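Two structures of phosphoinositol-specific phospholipase C from Pseudomonas sp. compared at one contact. The protein probably cleaves the phosphodiester bond of phosphoinositides in a calcium-dependent reaction. Structure 1 is PDB 5FYO (chain A, 1.50 Å), residues 49-54 and 118-123; structure 2 is PDB 5FYR (chain B, 1.45 Å), residues 49-54 and 118-123. Both blocks share one frame: the second was fitted to the first on N, CA, C and O of the twelve residues, RMSD 0.06 Å. Numbering follows each deposited sequence.

Structure 1 (5FYO); sequences LDFWDQ and LDKKQG. With CA (calcium ion), chain C; EDO (1,2-ethanediol), chain D.
Strands 46-52 and 114-120, parallel neighbours in what is probably the TIM barrel of this family, bring Leu49 to Leu118 and Phe51 to Lys120 in register. Asp50 and Asp119 lie side by side, carboxylate planes 81° apart, and together help make the calcium site, probably the catalytic centre: Asp50 OD1 binds the metal at 2.3 Å, Asp119 OD2 at 2.4 Å. Waters 1 and 4, with Asn27 and Glu48, are also ligands. Tyr29 OH is hydrogen-bonded to Asp50 OD2. Lys121 NZ forms a salt bridge with Asp119 OD2 from above the carboxylate plane. Lys121 CB sits over the six-membered ring of Trp52, 3.4 Å from its centroid, and the bend at chi2 (-66°) turns NZ toward Asp119. Asp53 forms salt bridges through OD1 to Lys120 NZ and through OD2 to Arg131.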
loop_
_atom_site.group_PDB
_atom_site.type_symbol
_atom_site.label_atom_id
_atom_site.label_comp_id
_atom_site.label_asym_id
_atom_site.label_seq_id
_atom_site.Cartn_x
_atom_site.Cartn_y
_atom_site.Cartn_z
ATOM N N LEU A 49 4.959 5.403 0.934
ATOM C CA LEU A 49 6.299 5.802 0.513
ATOM C C LEU A 49 6.315 6.042 -0.990
ATOM O O LEU A 49 5.860 5.162 -1.747
ATOM C CB LEU A 49 7.284 4.647 0.819
ATOM C CG LEU A 49 7.523 4.412 2.299
ATOM C CD1 LEU A 49 8.069 3.037 2.556
ATOM C CD2 LEU A 49 8.427 5.512 2.875
ATOM N N ASP A 50 6.849 7.181 -1.417
ATOM C CA ASP A 50 7.080 7.502 -2.842
ATOM C C ASP A 50 8.532 7.144 -3.130
ATOM O O ASP A 50 9.423 7.623 -2.450
ATOM C CB ASP A 50 6.868 8.986 -3.150
ATOM C CG ASP A 50 5.413 9.436 -3.065
ATOM O OD1 ASP A 50 4.495 8.596 -2.981
ATOM O OD2 ASP A 50 5.236 10.675 -3.087
ATOM N N PHE A 51 8.758 6.300 -4.143
ATOM C CA PHE A 51 10.100 5.777 -4.372
ATOM C C PHE A 51 10.579 5.913 -5.804
ATOM O O PHE A 51 9.843 5.683 -6.746
ATOM C CB PHE A 51 10.270 4.343 -3.797
ATOM C CG PHE A 51 9.603 3.245 -4.601
ATOM C CD1 PHE A 51 8.244 2.937 -4.457
ATOM C CD2 PHE A 51 10.370 2.446 -5.451
ATOM C CE1 PHE A 51 7.668 1.912 -5.178
ATOM C CE2 PHE A 51 9.787 1.427 -6.181
ATOM C CZ PHE A 51 8.449 1.144 -6.057
ATOM N N TRP A 52 11.844 6.296 -5.901
ATOM C CA TRP A 52 12.502 6.684 -7.160
ATOM C C TRP A 52 13.679 5.760 -7.425
ATOM O O TRP A 52 14.379 5.370 -6.504
ATOM C CB TRP A 52 13.014 8.138 -7.048
ATOM C CG TRP A 52 11.902 9.148 -6.919
ATOM C CD1 TRP A 52 11.197 9.436 -5.791
ATOM C CD2 TRP A 52 11.356 9.934 -7.950
ATOM N NE1 TRP A 52 10.245 10.398 -6.052
ATOM C CE2 TRP A 52 10.312 10.716 -7.379
ATOM C CE3 TRP A 52 11.648 10.112 -9.304
ATOM C CZ2 TRP A 52 9.550 11.599 -8.130
ATOM C CZ3 TRP A 52 10.851 10.999 -10.048
ATOM C CH2 TRP A 52 9.830 11.715 -9.440
ATOM N N ASP A 53 13.908 5.464 -8.699
ATOM C CA ASP A 53 15.121 4.680 -9.086
ATOM C C ASP A 53 16.406 5.492 -9.032
ATOM O O ASP A 53 17.480 4.976 -8.686
ATOM C CB ASP A 53 14.947 4.159 -10.502
ATOM C CG ASP A 53 14.050 2.918 -10.554
ATOM O OD1 ASP A 53 12.942 2.977 -9.989
ATOM O OD2 ASP A 53 14.514 1.899 -11.139
ATOM N N GLN A 54 16.298 6.752 -9.417
ATOM C CA GLN A 54 17.462 7.607 -9.554
ATOM C C GLN A 54 17.525 8.753 -8.545
ATOM O O GLN A 54 16.538 9.037 -7.873
ATOM C CB GLN A 54 17.529 8.060 -10.977
ATOM C CG GLN A 54 17.864 6.855 -11.874
ATOM C CD GLN A 54 17.715 7.140 -13.318
ATOM O OE1 GLN A 54 16.732 7.752 -13.717
ATOM N NE2 GLN A 54 18.653 6.688 -14.123
ATOM N N LEU A 118 3.290 1.624 -1.727
ATOM C CA LEU A 118 4.549 1.897 -2.349
ATOM C C LEU A 118 4.265 2.523 -3.709
ATOM O O LEU A 118 3.920 1.829 -4.689
ATOM C CB LEU A 118 5.358 0.589 -2.456
ATOM C CG LEU A 118 5.570 -0.131 -1.120
ATOM C CD1 LEU A 118 6.255 -1.471 -1.328
ATOM C CD2 LEU A 118 6.300 0.704 -0.084
ATOM N N ASP A 119 4.388 3.850 -3.737
ATOM C CA ASP A 119 3.992 4.658 -4.895
ATOM C C ASP A 119 5.256 4.867 -5.744
ATOM O O ASP A 119 6.124 5.720 -5.449
ATOM C CB ASP A 119 3.380 5.983 -4.420
ATOM C CG ASP A 119 2.700 6.782 -5.534
ATOM O OD1 ASP A 119 2.647 6.308 -6.686
ATOM O OD2 ASP A 119 2.245 7.934 -5.211
ATOM N N LYS A 120 5.339 4.079 -6.802
ATOM C CA LYS A 120 6.512 4.063 -7.660
ATOM C C LYS A 120 6.478 5.260 -8.606
ATOM O O LYS A 120 5.454 5.509 -9.245
ATOM C CB LYS A 120 6.550 2.771 -8.456
ATOM C CG LYS A 120 7.866 2.552 -9.189
ATOM C CD LYS A 120 7.919 1.227 -9.907
ATOM C CE LYS A 120 9.309 0.760 -10.240
ATOM N NZ LYS A 120 10.342 1.712 -10.605
ATOM N N LYS A 121 7.624 5.941 -8.735
ATOM C CA LYS A 121 7.660 7.190 -9.518
ATOM C C LYS A 121 8.372 7.139 -10.856
ATOM O O LYS A 121 8.224 8.058 -11.654
ATOM C CB LYS A 121 8.258 8.321 -8.648
ATOM C CG LYS A 121 7.454 8.616 -7.408
ATOM C CD LYS A 121 6.074 9.188 -7.792
ATOM C CE LYS A 121 5.152 9.237 -6.593
ATOM N NZ LYS A 121 3.835 9.810 -6.923
ATOM N N GLN A 122 9.173 6.088 -11.078
ATOM C CA GLN A 122 9.856 5.876 -12.369
ATOM C C GLN A 122 9.569 4.466 -12.908
ATOM O O GLN A 122 8.865 3.654 -12.272
ATOM C CB GLN A 122 11.365 6.133 -12.231
ATOM C CG GLN A 122 11.677 7.589 -11.919
ATOM C CD GLN A 122 13.136 7.828 -11.690
ATOM O OE1 GLN A 122 13.740 7.320 -10.730
ATOM N NE2 GLN A 122 13.741 8.544 -12.608
ATOM N N GLY A 123 10.080 4.167 -14.075
ATOM C CA GLY A 123 9.902 2.844 -14.654
ATOM C C GLY A 123 10.791 1.776 -14.041
ATOM O O GLY A 123 11.673 2.058 -13.221
HETATM CA CA CA C . 2.291 9.233 -3.161
HETATM C C1 EDO D . 15.229 2.738 -14.718
HETATM O O1 EDO D . 15.805 2.248 -13.508
HETATM C C2 EDO D . 14.577 4.103 -14.640
HETATM O O2 EDO D . 13.602 4.043 -13.619
HETATM O O HOH W 1 2.815 11.231 -4.331
HETATM O O HOH W 2 10.701 4.245 -9.136
HETATM O O HOH W 3 12.692 0.072 -10.591
HETATM O O HOH W 4 -0.008 10.000 -3.963
#

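Structure 2 (5FYR); sequences LDFWDQ and LDKKQG. With CA (calcium ion), chain E; INS (1,2,3,4,5,6-hexahydroxy-cyclohexane), chain F.
The two strands run parallel with Leu49 beside Leu118 and Phe51 beside Lys120. Asp50 and Asp119 lie side by side, carboxylate planes 82° apart, and together help make the calcium site, probably the catalytic centre: Asp50 binds the metal through OD1 at 2.3 Å and OD2 at 2.7 Å, Asp119 through OD2. Asn27, Glu48, water 7 and the inositol O2, 2.4 Å from the calcium, are also ligands. Tyr29 OH is hydrogen-bonded to Asp50 OD2. The inositol O5 donates to Asp119 OD1 at 2.8 Å; Glu48, Asn240 and Arg260 also hydrogen-bond the inositol. Lys121 NZ forms a salt bridge with Asp119 OD2 from above the carboxylate plane. Lys121 CB sits over the six-membered ring of Trp52, 3.4 Å from its centroid, and the bend at chi2 (-68°) turns NZ toward Asp119. Asp53 forms salt bridges through OD1 to Lys120 NZ and through OD2 to Arg131.

How the two compare
The change from structure 1 to structure 2 is the arrival of a ligand beside the calcium. The compared CA atoms coincide within the error, and the side chains of Asp50(A), Asp119(A), Lys121(A) and Trp52(A) keep their place in Asp50(B), Asp119(B), Lys121(B) and Trp52(B); an ethanediol is modelled by Asp53(A) in structure 1 alone. Calcium is bound at this place in both. In structure 1 water 4 is one of its ligands; in structure 2 the inositol O2 stands where that water was and lies in the metal shell, so a hydroxyl takes over from a water. Water 1 has its counterpart in water 7. The salt bridge of Lys121(A) NZ with Asp119(A) OD2 recurs as Lys121(B) NZ with Asp119(B) OD2, 3.0 Å in each. With that carboxylate already in position, consistent with a site largely preformed for the inositol ring, the inositol O5 donates to Asp119(B) OD1 at 2.8 Å, and its O1 lies 3.9 Å from Lys121(B) NZ.

Structure 2 (5FYR)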
loop_
_atom_site.group_PDB
_atom_site.type_symbol
_atom_site.label_atom_id
_atom_site.label_comp_id
_atom_site.label_asym_id
_atom_site.label_seq_id
_atom_site.Cartn_x
_atom_site.Cartn_y
_atom_site.Cartn_z
ATOM N N LEU B 49 4.936 5.459 0.865
ATOM C CA LEU B 49 6.291 5.789 0.475
ATOM C C LEU B 49 6.297 6.032 -1.018
ATOM O O LEU B 49 5.861 5.170 -1.786
ATOM C CB LEU B 49 7.238 4.638 0.820
ATOM C CG LEU B 49 7.487 4.442 2.282
ATOM C CD1 LEU B 49 8.050 3.073 2.596
ATOM C CD2 LEU B 49 8.368 5.542 2.893
ATOM N N ASP B 50 6.871 7.158 -1.438
ATOM C CA ASP B 50 7.127 7.425 -2.858
ATOM C C ASP B 50 8.573 7.060 -3.162
ATOM O O ASP B 50 9.469 7.619 -2.552
ATOM C CB ASP B 50 6.880 8.916 -3.164
ATOM C CG ASP B 50 5.410 9.320 -3.024
ATOM O OD1 ASP B 50 4.561 8.480 -2.680
ATOM O OD2 ASP B 50 5.048 10.478 -3.186
ATOM N N PHE B 51 8.780 6.200 -4.158
ATOM C CA PHE B 51 10.113 5.682 -4.392
ATOM C C PHE B 51 10.583 5.923 -5.827
ATOM O O PHE B 51 9.847 5.682 -6.765
ATOM C CB PHE B 51 10.303 4.239 -3.869
ATOM C CG PHE B 51 9.628 3.158 -4.634
ATOM C CD1 PHE B 51 8.275 2.875 -4.447
ATOM C CD2 PHE B 51 10.359 2.360 -5.490
ATOM C CE1 PHE B 51 7.681 1.866 -5.149
ATOM C CE2 PHE B 51 9.770 1.324 -6.165
ATOM C CZ PHE B 51 8.404 1.089 -6.017
ATOM N N TRP B 52 11.863 6.254 -5.926
ATOM C CA TRP B 52 12.519 6.615 -7.168
ATOM C C TRP B 52 13.738 5.758 -7.431
ATOM O O TRP B 52 14.457 5.369 -6.502
ATOM C CB TRP B 52 12.972 8.073 -7.047
ATOM C CG TRP B 52 11.872 9.088 -6.876
ATOM C CD1 TRP B 52 11.208 9.396 -5.710
ATOM C CD2 TRP B 52 11.318 9.938 -7.887
ATOM N NE1 TRP B 52 10.284 10.364 -5.956
ATOM C CE2 TRP B 52 10.306 10.685 -7.287
ATOM C CE3 TRP B 52 11.538 10.080 -9.262
ATOM C CZ2 TRP B 52 9.527 11.618 -8.010
ATOM C CZ3 TRP B 52 10.766 10.973 -9.976
ATOM C CH2 TRP B 52 9.781 11.738 -9.356
ATOM N N ASP B 53 13.961 5.444 -8.697
ATOM C CA ASP B 53 15.154 4.703 -9.101
ATOM C C ASP B 53 16.415 5.542 -9.035
ATOM O O ASP B 53 17.466 5.036 -8.682
ATOM C CB ASP B 53 15.000 4.159 -10.515
ATOM C CG ASP B 53 14.109 2.971 -10.586
ATOM O OD1 ASP B 53 12.980 3.016 -10.064
ATOM O OD2 ASP B 53 14.559 1.957 -11.188
ATOM N N GLN B 54 16.297 6.835 -9.372
ATOM C CA GLN B 54 17.450 7.658 -9.544
ATOM C C GLN B 54 17.478 8.798 -8.536
ATOM O O GLN B 54 16.476 9.043 -7.852
ATOM C CB GLN B 54 17.539 8.127 -11.006
ATOM C CG GLN B 54 17.842 6.947 -11.903
ATOM C CD GLN B 54 17.834 7.302 -13.331
ATOM O OE1 GLN B 54 16.811 7.750 -13.868
ATOM N NE2 GLN B 54 18.944 7.044 -13.999
ATOM N N LEU B 118 3.248 1.662 -1.739
ATOM C CA LEU B 118 4.555 1.913 -2.343
ATOM C C LEU B 118 4.257 2.562 -3.716
ATOM O O LEU B 118 3.878 1.858 -4.708
ATOM C CB LEU B 118 5.318 0.585 -2.477
ATOM C CG LEU B 118 5.499 -0.166 -1.145
ATOM C CD1 LEU B 118 6.224 -1.458 -1.371
ATOM C CD2 LEU B 118 6.261 0.658 -0.145
ATOM N N ASP B 119 4.405 3.885 -3.751
ATOM C CA ASP B 119 4.003 4.690 -4.872
ATOM C C ASP B 119 5.233 4.897 -5.771
ATOM O O ASP B 119 6.127 5.685 -5.440
ATOM C CB ASP B 119 3.401 5.976 -4.340
ATOM C CG ASP B 119 2.885 6.892 -5.416
ATOM O OD1 ASP B 119 2.563 6.398 -6.505
ATOM O OD2 ASP B 119 2.747 8.127 -5.159
ATOM N N LYS B 120 5.335 4.080 -6.818
ATOM C CA LYS B 120 6.501 4.050 -7.690
ATOM C C LYS B 120 6.476 5.260 -8.594
ATOM O O LYS B 120 5.434 5.525 -9.205
ATOM C CB LYS B 120 6.521 2.746 -8.477
ATOM C CG LYS B 120 7.869 2.493 -9.141
ATOM C CD LYS B 120 7.870 1.158 -9.915
ATOM C CE LYS B 120 9.282 0.636 -10.216
ATOM N NZ LYS B 120 10.273 1.663 -10.508
ATOM N N LYS B 121 7.618 5.955 -8.740
ATOM C CA LYS B 121 7.654 7.205 -9.482
ATOM C C LYS B 121 8.384 7.148 -10.830
ATOM O O LYS B 121 8.228 8.061 -11.638
ATOM C CB LYS B 121 8.260 8.300 -8.609
ATOM C CG LYS B 121 7.434 8.624 -7.374
ATOM C CD LYS B 121 6.106 9.295 -7.755
ATOM C CE LYS B 121 5.255 9.659 -6.568
ATOM N NZ LYS B 121 3.930 10.244 -6.974
ATOM N N GLN B 122 9.142 6.077 -11.073
ATOM C CA GLN B 122 9.854 5.883 -12.341
ATOM C C GLN B 122 9.572 4.474 -12.855
ATOM O O GLN B 122 8.898 3.677 -12.207
ATOM C CB GLN B 122 11.360 6.120 -12.143
ATOM C CG GLN B 122 11.633 7.576 -11.887
ATOM C CD GLN B 122 13.070 7.925 -11.619
ATOM O OE1 GLN B 122 13.737 7.342 -10.756
ATOM N NE2 GLN B 122 13.542 8.930 -12.315
ATOM N N GLY B 123 10.085 4.149 -14.023
ATOM C CA GLY B 123 9.840 2.825 -14.563
ATOM C C GLY B 123 10.742 1.748 -13.998
ATOM O O GLY B 123 11.604 2.011 -13.210
HETATM CA CA CA E . 2.567 9.501 -3.173
HETATM C C1 INS F . -0.647 10.377 -6.084
HETATM C C2 INS F . -0.828 10.230 -4.571
HETATM C C3 INS F . -1.368 8.923 -4.127
HETATM C C4 INS F . -0.899 7.749 -4.890
HETATM C C5 INS F . -0.675 7.892 -6.338
HETATM C C6 INS F . -0.119 9.170 -6.792
HETATM O O1 INS F . 0.250 11.473 -6.242
HETATM O O2 INS F . 0.497 10.377 -4.025
HETATM O O3 INS F . -1.312 8.769 -2.710
HETATM O O4 INS F . -1.536 6.572 -4.470
HETATM O O5 INS F . -0.208 6.738 -7.033
HETATM O O6 INS F . 0.040 9.316 -8.160
HETATM O O HOH W 5 10.744 4.197 -9.163
HETATM O O HOH W 6 12.737 0.127 -10.576
HETATM O O HOH W 7 2.765 11.492 -4.639
#